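Particle-associated lyase (Acinetobacter bacteriophage AP22, PDB 4Y9V) is a phage tailspike that binds, and as a lyase probably cleaves, the capsular polysaccharide of Acinetobacter baumannii. Local coordinates at residues A[112-117]-A[209-214]; A[75-80]-A[96-101]; A[471-476]-A[510-515]. All blocks are in the same frame, centred on the assembly; numbering follows the deposited sequence. Where two conformers were deposited one is given.

Contacts 1 and 2 belong to the N-terminal end of the β-helical tailspike, with centres about 11 Å apart, and share a parallel sheet in which strand 211-213 lies next to strand 96-100. K212 N of contact 1 is 2.9 Å from F96 O of contact 2, and N214 OD1 is 2.8 Å from N100 N, both probable hydrogen bonds. Contact 3 lies on the opposite side of the chain's centre, about 52 Å from contact 1 and 61 Å from contact 2, centre to centre. The bound glycan's pocket uses none of the residues of these contacts, but the chain between the two segments of contact 1 supplies R166, Y168 and Y169 to it.

Contact 1: A[112-117]-A[209-214]; sequences GGFYAS and INFKFN. With EDO (1,2-ethanediol), chain E.
A116 packs on the ring of F211 in the interior of a parallel β-solenoid, where strand 113-125 of one sheet faces strand 211-213 of another. The two segments share no hydrogen bond, so apolar contact alone joins them directly. In the CH-pi contact, A116 CB sits over one face of the F211 ring, 3.9 Å from its centroid and 26° off the normal, displaced toward the rim; its nearest ring atom is F211 CG. The first torsion of F211 (178°) sets CG anti to the backbone N, in position to meet this methyl. Alanine suits the place because its small methyl fits against the ring face while the A116 and F211 CA atoms stay 6.5 Å apart.

Other apolar groups extend the patch. I209 CD1 lies 4.3 Å from A116 CB, while I209 CG2 presses on the backbone at S117 C, 3.5 Å away, a branched side chain serving two neighbours. F114 CD2 reaches F211 CZ more loosely at 4.5 Å. F92 meets both the F114 and F211 rings, and F108 meets F114 edge-to-face, so phenylalanines fill this part of the core.

A 1,2-ethanediol, probably from the crystallisation liquor, binds the 209-214 backbone and makes no hydrogen bond to 112-117. Its O1 bridges the backbone around N210, donating to I209 O at 2.9 Å and accepting a nearly straight bond (174°) from F211 N, also at 2.9 Å.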
loop_
_atom_site.group_PDB
_atom_site.type_symbol
_atom_site.label_atom_id
_atom_site.label_comp_id
_atom_site.label_asym_id
_atom_site.label_seq_id
_atom_site.Cartn_x
_atom_site.Cartn_y
_atom_site.Cartn_z
ATOM N N GLY A 112 -12.143 25.374 30.949
ATOM C CA GLY A 112 -12.399 25.873 29.608
ATOM C C GLY A 112 -12.247 24.810 28.513
ATOM O O GLY A 112 -11.769 23.695 28.741
ATOM N N GLY A 113 -12.595 25.217 27.301
ATOM C CA GLY A 113 -12.349 24.409 26.107
ATOM C C GLY A 113 -12.978 25.102 24.915
ATOM O O GLY A 113 -13.681 26.106 25.059
ATOM N N PHE A 114 -12.734 24.550 23.719
ATOM C CA PHE A 114 -13.396 24.974 22.500
ATOM C C PHE A 114 -14.252 23.811 21.977
ATOM O O PHE A 114 -13.795 22.668 21.927
ATOM C CB PHE A 114 -12.396 25.357 21.390
ATOM C CG PHE A 114 -11.691 26.688 21.523
ATOM C CD1 PHE A 114 -11.932 27.595 22.546
ATOM C CD2 PHE A 114 -10.753 27.024 20.568
ATOM C CE1 PHE A 114 -11.260 28.807 22.586
ATOM C CE2 PHE A 114 -10.103 28.249 20.593
ATOM C CZ PHE A 114 -10.344 29.137 21.631
ATOM N N TYR A 115 -15.454 24.131 21.528
ATOM C CA TYR A 115 -16.342 23.132 20.948
ATOM C C TYR A 115 -16.980 23.749 19.708
ATOM O O TYR A 115 -17.759 24.698 19.860
ATOM C CB TYR A 115 -17.423 22.678 21.958
ATOM C CG TYR A 115 -18.013 21.333 21.634
ATOM C CD1 TYR A 115 -18.736 21.099 20.467
ATOM C CD2 TYR A 115 -17.818 20.229 22.481
ATOM C CE1 TYR A 115 -19.262 19.850 20.164
ATOM C CE2 TYR A 115 -18.328 18.986 22.180
ATOM C CZ TYR A 115 -19.050 18.790 21.019
ATOM O OH TYR A 115 -19.505 17.535 20.733
ATOM N N ALA A 116 -16.678 23.246 18.535
ATOM C CA ALA A 116 -17.213 23.761 17.281
ATOM C C ALA A 116 -18.183 22.708 16.733
ATOM O O ALA A 116 -17.804 21.583 16.578
ATOM C CB ALA A 116 -16.096 23.996 16.296
ATOM N N SER A 117 -19.435 23.115 16.490
ATOM C CA SER A 117 -20.419 22.145 16.094
ATOM C C SER A 117 -21.387 22.674 15.043
ATOM O O SER A 117 -21.967 23.749 15.204
ATOM C CB SER A 117 -21.237 21.699 17.287
ATOM O OG SER A 117 -22.069 20.593 17.039
ATOM N N ILE A 209 -20.778 22.843 10.203
ATOM C CA ILE A 209 -19.971 24.027 10.549
ATOM C C ILE A 209 -18.635 23.981 9.810
ATOM O O ILE A 209 -18.043 22.921 9.627
ATOM C CB ILE A 209 -19.739 24.111 12.065
ATOM C CG1 ILE A 209 -19.196 25.506 12.453
ATOM C CG2 ILE A 209 -18.827 22.996 12.612
ATOM C CD1 ILE A 209 -19.183 25.768 13.960
ATOM N N ASN A 210 -18.127 25.184 9.449
ATOM C CA ASN A 210 -16.795 25.338 8.887
ATOM C C ASN A 210 -15.928 26.170 9.862
ATOM O O ASN A 210 -15.900 27.404 9.792
ATOM C CB ASN A 210 -16.840 25.955 7.484
ATOM C CG ASN A 210 -15.503 25.816 6.771
ATOM O OD1 ASN A 210 -14.529 25.427 7.369
ATOM N ND2 ASN A 210 -15.457 26.135 5.483
ATOM N N PHE A 211 -15.293 25.478 10.790
ATOM C CA PHE A 211 -14.451 26.025 11.834
ATOM C C PHE A 211 -13.008 25.795 11.439
ATOM O O PHE A 211 -12.604 24.647 11.279
ATOM C CB PHE A 211 -14.770 25.346 13.153
ATOM C CG PHE A 211 -13.906 25.821 14.298
ATOM C CD1 PHE A 211 -14.211 26.986 14.964
ATOM C CD2 PHE A 211 -12.788 25.113 14.721
ATOM C CE1 PHE A 211 -13.432 27.466 16.018
ATOM C CE2 PHE A 211 -12.019 25.539 15.768
ATOM C CZ PHE A 211 -12.343 26.731 16.421
ATOM N N LYS A 212 -12.258 26.873 11.235
ATOM C CA LYS A 212 -10.906 26.830 10.653
ATOM C C LYS A 212 -9.895 27.463 11.573
ATOM O O LYS A 212 -10.184 28.412 12.318
ATOM C CB LYS A 212 -10.884 27.601 9.292
ATOM C CG LYS A 212 -11.859 26.978 8.303
ATOM C CD LYS A 212 -11.692 27.670 6.973
ATOM C CE LYS A 212 -10.362 27.373 6.275
ATOM N NZ LYS A 212 -10.407 27.954 4.864
ATOM N N PHE A 213 -8.657 26.981 11.454
ATOM C CA PHE A 213 -7.538 27.594 12.149
ATOM C C PHE A 213 -6.267 27.189 11.412
ATOM O O PHE A 213 -6.126 26.052 10.961
ATOM C CB PHE A 213 -7.455 27.177 13.623
ATOM C CG PHE A 213 -7.503 25.678 13.855
ATOM C CD1 PHE A 213 -8.731 25.073 14.019
ATOM C CD2 PHE A 213 -6.372 24.901 13.923
ATOM C CE1 PHE A 213 -8.841 23.719 14.230
ATOM C CE2 PHE A 213 -6.464 23.536 14.135
ATOM C CZ PHE A 213 -7.701 22.932 14.261
ATOM N N ASN A 214 -5.311 28.111 11.339
ATOM C CA ASN A 214 -3.979 27.797 10.875
ATOM C C ASN A 214 -3.176 27.046 11.937
ATOM O O ASN A 214 -2.353 26.164 11.629
ATOM C CB ASN A 214 -3.225 29.054 10.446
ATOM C CG ASN A 214 -3.015 30.038 11.567
ATOM O OD1 ASN A 214 -3.877 30.230 12.416
ATOM N ND2 ASN A 214 -1.850 30.677 11.635
HETATM C C1 EDO E . -14.339 21.947 10.317
HETATM O O1 EDO E . -15.467 22.631 10.845
HETATM C C2 EDO E . -14.001 22.544 8.972
HETATM O O2 EDO E . -15.086 22.254 8.094
#

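Contact 2: A[75-80]-A[96-101]; sequences KKLHVK and FEFVNE. With EDO (1,2-ethanediol), chain G; EDO (1,2-ethanediol), chain J; EDO (1,2-ethanediol), chain B.
L77, H78 and V79 pair in parallel register with F98, V99 and N100, the strand axes 4.7 Å apart at closest and inclined by 26°. Four backbone hydrogen bonds, L77 N to E97 O, V99 N to L77 O, V79 N to V99 O and E101 N to V79 O, join the strands.

On one face V99 lies beside H78, its CG2 3.8 Å above the imidazole plane; H78 ND1 bonds to A45 O. V99 CG2 also lies 3.6 Å from K76 CE.

The other face is mostly apolar, with N100 among L77, V79 and F98. L77 CD2 touches F98 CE1, and V79 CG2 meets the F98 ring edge at CD1, 4.1 Å away. N100 OD1 rests 3.2 Å from V79 CB and has no polar partner, though N100 ND2 is held by Y215 O.

K76 and E97 extend side by side without a salt bridge, K76 NZ and E97 OE1 4.5 Å apart, with a water within bonding distance of both in the conformer given. Another water links K80 NZ to E101 OE1, in its given conformer, where S81 N also bonds. Where V99 packs on K76 of the third subunit, the K76 and E97 charges may partly offset each other.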
loop_
_atom_site.group_PDB
_atom_site.type_symbol
_atom_site.label_atom_id
_atom_site.label_comp_id
_atom_site.label_asym_id
_atom_site.label_seq_id
_atom_site.Cartn_x
_atom_site.Cartn_y
_atom_site.Cartn_z
ATOM N N LYS A 75 -16.033 36.823 10.997
ATOM C CA LYS A 75 -15.745 35.564 10.296
ATOM C C LYS A 75 -14.287 35.215 10.175
ATOM O O LYS A 75 -13.975 34.094 9.664
ATOM C CB LYS A 75 -16.368 35.619 8.903
ATOM C CG LYS A 75 -17.892 35.666 8.903
ATOM C CD LYS A 75 -18.624 36.134 7.721
ATOM C CE LYS A 75 -20.136 35.967 7.975
ATOM N NZ LYS A 75 -20.655 36.868 9.069
ATOM N N LYS A 76 -13.406 36.090 10.637
ATOM C CA LYS A 76 -11.982 35.747 10.594
ATOM C C LYS A 76 -11.324 36.624 11.635
ATOM O O LYS A 76 -11.364 37.861 11.539
ATOM C CB LYS A 76 -11.465 35.989 9.183
ATOM C CG LYS A 76 -10.032 35.561 8.972
ATOM C CD LYS A 76 -9.655 35.725 7.516
ATOM C CE LYS A 76 -8.248 35.366 7.216
ATOM N NZ LYS A 76 -7.940 35.301 5.730
ATOM N N LEU A 77 -10.696 35.978 12.622
ATOM C CA LEU A 77 -10.082 36.700 13.724
ATOM C C LEU A 77 -8.577 36.443 13.762
ATOM O O LEU A 77 -8.144 35.275 13.850
ATOM C CB LEU A 77 -10.681 36.260 15.059
ATOM C CG LEU A 77 -10.113 36.966 16.309
ATOM C CD1 LEU A 77 -10.512 38.424 16.338
ATOM C CD2 LEU A 77 -10.516 36.220 17.565
ATOM N N HIS A 78 -7.800 37.508 13.735
ATOM C CA HIS A 78 -6.342 37.448 13.895
ATOM C C HIS A 78 -6.005 37.621 15.368
ATOM O O HIS A 78 -6.562 38.500 16.033
ATOM C CB HIS A 78 -5.677 38.539 13.061
ATOM C CG HIS A 78 -5.848 38.347 11.610
ATOM N ND1 HIS A 78 -6.966 38.659 10.899
ATOM C CD2 HIS A 78 -4.939 37.795 10.744
ATOM C CE1 HIS A 78 -6.714 38.268 9.583
ATOM N NE2 HIS A 78 -5.499 37.779 9.514
ATOM N N VAL A 79 -5.096 36.796 15.870
ATOM C CA VAL A 79 -4.710 36.797 17.287
ATOM C C VAL A 79 -3.201 36.935 17.426
ATOM O O VAL A 79 -2.441 36.124 16.870
ATOM C CB VAL A 79 -5.228 35.549 18.009
ATOM C CG1 VAL A 79 -4.837 35.573 19.472
ATOM C CG2 VAL A 79 -6.733 35.408 17.842
ATOM N N LYS A 80 -2.777 37.928 18.198
ATOM C CA LYS A 80 -1.388 38.153 18.543
ATOM C C LYS A 80 -0.905 37.120 19.511
ATOM O O LYS A 80 -1.601 36.677 20.443
ATOM C CB LYS A 80 -1.276 39.546 19.171
ATOM C CG LYS A 80 0.107 39.970 19.606
ATOM C CD LYS A 80 0.190 41.428 20.086
ATOM C CE LYS A 80 1.515 41.792 20.665
ATOM N NZ LYS A 80 2.583 41.848 19.617
ATOM N N PHE A 96 -16.300 30.035 11.615
ATOM C CA PHE A 96 -15.346 30.898 12.287
ATOM C C PHE A 96 -13.958 30.479 11.869
ATOM O O PHE A 96 -13.706 29.283 11.788
ATOM C CB PHE A 96 -15.518 30.764 13.815
ATOM C CG PHE A 96 -14.799 31.832 14.592
ATOM C CD1 PHE A 96 -13.497 31.670 15.016
ATOM C CD2 PHE A 96 -15.463 33.009 14.880
ATOM C CE1 PHE A 96 -12.848 32.692 15.745
ATOM C CE2 PHE A 96 -14.824 33.993 15.591
ATOM C CZ PHE A 96 -13.526 33.862 16.015
ATOM N N GLU A 97 -13.067 31.439 11.682
ATOM C CA GLU A 97 -11.681 31.170 11.325
ATOM C C GLU A 97 -10.728 31.940 12.234
ATOM O O GLU A 97 -10.849 33.169 12.335
ATOM C CB GLU A 97 -11.418 31.548 9.871
ATOM C CG GLU A 97 -9.963 31.347 9.455
ATOM C CD GLU A 97 -9.644 31.555 7.997
ATOM O OE1 GLU A 97 -10.539 31.994 7.233
ATOM O OE2 GLU A 97 -8.477 31.260 7.597
ATOM N N PHE A 98 -9.806 31.228 12.860
ATOM C CA PHE A 98 -8.683 31.845 13.548
ATOM C C PHE A 98 -7.469 31.932 12.621
ATOM O O PHE A 98 -7.127 30.971 11.920
ATOM C CB PHE A 98 -8.209 30.987 14.741
ATOM C CG PHE A 98 -9.094 31.065 15.952
ATOM C CD1 PHE A 98 -8.910 32.096 16.891
ATOM C CD2 PHE A 98 -10.092 30.117 16.231
ATOM C CE1 PHE A 98 -9.657 32.138 18.043
ATOM C CE2 PHE A 98 -10.841 30.182 17.392
ATOM C CZ PHE A 98 -10.620 31.188 18.304
ATOM N N VAL A 99 -6.757 33.067 12.721
ATOM C CA VAL A 99 -5.421 33.229 12.175
ATOM C C VAL A 99 -4.536 33.619 13.362
ATOM O O VAL A 99 -4.459 34.779 13.763
ATOM C CB VAL A 99 -5.327 34.254 11.047
ATOM C CG1 VAL A 99 -3.918 34.222 10.462
ATOM C CG2 VAL A 99 -6.366 34.018 9.993
ATOM N N ASN A 100 -3.908 32.610 13.975
ATOM C CA ASN A 100 -3.147 32.778 15.196
ATOM C C ASN A 100 -1.648 32.841 14.930
ATOM O O ASN A 100 -1.131 31.996 14.210
ATOM C CB ASN A 100 -3.449 31.629 16.152
ATOM C CG ASN A 100 -4.897 31.643 16.603
ATOM O OD1 ASN A 100 -5.529 32.657 16.691
ATOM N ND2 ASN A 100 -5.423 30.449 16.918
ATOM N N GLU A 101 -0.948 33.803 15.523
ATOM C CA GLU A 101 0.499 33.804 15.489
ATOM C C GLU A 101 1.025 32.579 16.244
ATOM O O GLU A 101 0.427 32.156 17.249
ATOM C CB GLU A 101 1.047 35.105 16.072
ATOM C CG GLU A 101 0.775 36.335 15.228
ATOM C CD GLU A 101 1.471 37.581 15.750
ATOM O OE1 GLU A 101 1.763 37.630 16.980
ATOM O OE2 GLU A 101 1.715 38.541 14.979
HETATM C C1 EDO G . -2.437 40.431 15.514
HETATM O O1 EDO G . -3.763 40.377 15.864
HETATM C C2 EDO G . -1.920 39.147 14.817
HETATM O O2 EDO G . -2.439 38.994 13.528
HETATM C C1 EDO J . -13.286 40.056 9.710
HETATM O O1 EDO J . -13.929 38.839 9.310
HETATM C C2 EDO J . -14.251 41.199 9.735
HETATM O O2 EDO J . -15.244 41.027 10.724
HETATM C C1 EDO B . 4.080 40.799 13.932
HETATM O O1 EDO B . 4.382 39.505 14.470
HETATM C C2 EDO B . 4.274 41.872 14.956
HETATM O O2 EDO B . 5.628 41.996 15.338
HETATM O O HOH W 1 -12.994 33.197 7.004
HETATM O O HOH W 2 -9.772 33.366 5.002
HETATM O O HOH W 3 3.418 39.470 18.090
#

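Contact 3: A[471-476]-A[510-515]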
loop_
_atom_site.group_PDB
_atom_site.type_symbol
_atom_site.label_atom_id
_atom_site.label_comp_id
_atom_site.label_asym_id
_atom_site.label_seq_id
_atom_site.Cartn_x
_atom_site.Cartn_y
_atom_site.Cartn_z
ATOM N N TRP A 471 0.036 -22.657 14.377
ATOM C CA TRP A 471 -0.283 -21.510 13.533
ATOM C C TRP A 471 -1.742 -21.083 13.701
ATOM O O TRP A 471 -1.998 -19.887 13.871
ATOM C CB TRP A 471 0.066 -21.799 12.065
ATOM C CG TRP A 471 1.545 -21.672 11.794
ATOM C CD1 TRP A 471 2.498 -22.647 11.865
ATOM C CD2 TRP A 471 2.208 -20.470 11.442
ATOM N NE1 TRP A 471 3.736 -22.111 11.556
ATOM C CE2 TRP A 471 3.592 -20.770 11.287
ATOM C CE3 TRP A 471 1.782 -19.152 11.203
ATOM C CZ2 TRP A 471 4.531 -19.810 10.930
ATOM C CZ3 TRP A 471 2.727 -18.199 10.831
ATOM C CH2 TRP A 471 4.087 -18.527 10.700
ATOM N N ALA A 472 -2.701 -22.005 13.624
ATOM C CA ALA A 472 -4.114 -21.670 13.737
ATOM C C ALA A 472 -4.836 -22.618 14.693
ATOM O O ALA A 472 -4.646 -23.832 14.624
ATOM C CB ALA A 472 -4.801 -21.752 12.369
ATOM N N TRP A 473 -5.720 -22.039 15.514
ATOM C CA TRP A 473 -6.602 -22.836 16.376
ATOM C C TRP A 473 -7.880 -22.041 16.613
ATOM O O TRP A 473 -7.819 -20.830 16.832
ATOM C CB TRP A 473 -5.936 -23.152 17.701
ATOM C CG TRP A 473 -6.699 -24.119 18.555
ATOM C CD1 TRP A 473 -7.362 -25.252 18.169
ATOM C CD2 TRP A 473 -6.833 -24.054 19.986
ATOM N NE1 TRP A 473 -7.903 -25.889 19.254
ATOM C CE2 TRP A 473 -7.601 -25.185 20.385
ATOM C CE3 TRP A 473 -6.396 -23.157 20.970
ATOM C CZ2 TRP A 473 -7.908 -25.428 21.727
ATOM C CZ3 TRP A 473 -6.701 -23.394 22.289
ATOM C CH2 TRP A 473 -7.472 -24.520 22.656
ATOM N N VAL A 474 -9.023 -22.726 16.569
ATOM C CA VAL A 474 -10.347 -22.163 16.853
ATOM C C VAL A 474 -11.061 -23.181 17.734
ATOM O O VAL A 474 -11.154 -24.339 17.349
ATOM C CB VAL A 474 -11.135 -21.921 15.554
ATOM C CG1 VAL A 474 -12.530 -21.395 15.880
ATOM C CG2 VAL A 474 -10.399 -20.986 14.613
ATOM N N GLU A 475 -11.595 -22.761 18.900
ATOM C CA GLU A 475 -12.227 -23.727 19.779
ATOM C C GLU A 475 -13.112 -23.014 20.816
ATOM O O GLU A 475 -12.864 -21.861 21.197
ATOM C CB GLU A 475 -11.160 -24.595 20.464
ATOM C CG GLU A 475 -11.717 -25.833 21.222
ATOM C CD GLU A 475 -12.638 -26.641 20.368
ATOM O OE1 GLU A 475 -12.147 -27.508 19.606
ATOM O OE2 GLU A 475 -13.869 -26.390 20.403
ATOM N N ASP A 476 -14.092 -23.761 21.309
ATOM C CA ASP A 476 -14.922 -23.284 22.414
ATOM C C ASP A 476 -14.062 -23.101 23.675
ATOM O O ASP A 476 -12.982 -23.671 23.800
ATOM C CB ASP A 476 -16.077 -24.255 22.657
ATOM C CG ASP A 476 -17.217 -23.682 23.491
ATOM O OD1 ASP A 476 -17.269 -22.431 23.700
ATOM O OD2 ASP A 476 -18.064 -24.498 23.958
ATOM N N GLN A 510 -11.951 -30.648 18.917
ATOM C CA GLN A 510 -13.303 -30.898 18.407
ATOM C C GLN A 510 -13.681 -29.960 17.263
ATOM O O GLN A 510 -14.192 -30.419 16.227
ATOM C CB GLN A 510 -14.311 -30.793 19.542
ATOM C CG GLN A 510 -15.740 -30.968 19.076
ATOM C CD GLN A 510 -16.723 -31.159 20.205
ATOM O OE1 GLN A 510 -16.462 -31.917 21.125
ATOM N NE2 GLN A 510 -17.873 -30.484 20.143
ATOM N N SER A 511 -13.531 -28.652 17.460
ATOM C CA SER A 511 -14.046 -27.756 16.422
ATOM C C SER A 511 -13.235 -27.822 15.142
ATOM O O SER A 511 -13.823 -27.750 14.047
ATOM C CB SER A 511 -14.099 -26.301 16.933
ATOM O OG SER A 511 -15.053 -26.180 17.991
ATOM N N THR A 512 -11.912 -27.930 15.214
ATOM C CA THR A 512 -11.115 -27.969 14.002
ATOM C C THR A 512 -11.217 -29.323 13.271
ATOM O O THR A 512 -10.836 -29.382 12.087
ATOM C CB THR A 512 -9.647 -27.605 14.247
ATOM O OG1 THR A 512 -9.124 -28.538 15.194
ATOM C CG2 THR A 512 -9.481 -26.179 14.730
ATOM N N LEU A 513 -11.726 -30.363 13.935
ATOM C CA LEU A 513 -11.873 -31.686 13.350
ATOM C C LEU A 513 -13.318 -32.008 12.998
ATOM O O LEU A 513 -13.613 -33.140 12.543
ATOM C CB LEU A 513 -11.304 -32.722 14.311
ATOM C CG LEU A 513 -9.799 -32.639 14.578
ATOM C CD1 LEU A 513 -9.396 -33.592 15.663
ATOM C CD2 LEU A 513 -9.050 -32.864 13.291
ATOM N N ALA A 514 -14.247 -31.102 13.184
ATOM C CA ALA A 514 -15.652 -31.413 12.931
ATOM C C ALA A 514 -15.891 -31.705 11.474
ATOM O O ALA A 514 -15.176 -31.238 10.593
ATOM C CB ALA A 514 -16.523 -30.243 13.435
ATOM N N THR A 515 -16.937 -32.500 11.254
ATOM C CA THR A 515 -17.245 -33.069 9.944
ATOM C C THR A 515 -17.191 -32.101 8.795
ATOM O O THR A 515 -16.599 -32.289 7.725
ATOM C CB THR A 515 -18.622 -33.759 9.997
ATOM O OG1 THR A 515 -18.659 -34.708 11.024
ATOM C CG2 THR A 515 -18.745 -34.569 8.714
#
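E475 meets S511 because its CG stands anti to the backbone N (chi1 -169°) and the chain then bends at chi2 (51°), carrying CD out toward the loop; S511 OG, beside its own backbone N (chi1 -66°), turns to the same carboxylate. S511 N donates to the syn lone pair of E475 OE1 at 2.8 Å, and S511 OG donates to E475 OE2 at 2.7 Å from well above the carboxylate plane. D476 N approaches OE2 from that same face, at 2.8 Å. S509 OG bonds to OE1, so four donors, two at each oxygen, meet the buried charge and should stabilise its ionised form. V484 N bonds to S511 OG, positioning the hydroxyl. Glutamate has the length and the two acceptors needed.

Alongside, T512 CG2 packs 3.6 Å from V474 O, a buried carbonyl with no polar partner, and 4.1 Å from W473 CD1, the two side chains crossing at about a right angle. E475 CB sits over one face of that indole, toward its rim.

The contact ties strand 470-476, an end strand of a parallel sheet as counted within this chain, to the loop between strands 486-496 and 518-531, consistent with the pectin-lyase-like parallel β-helix of the family.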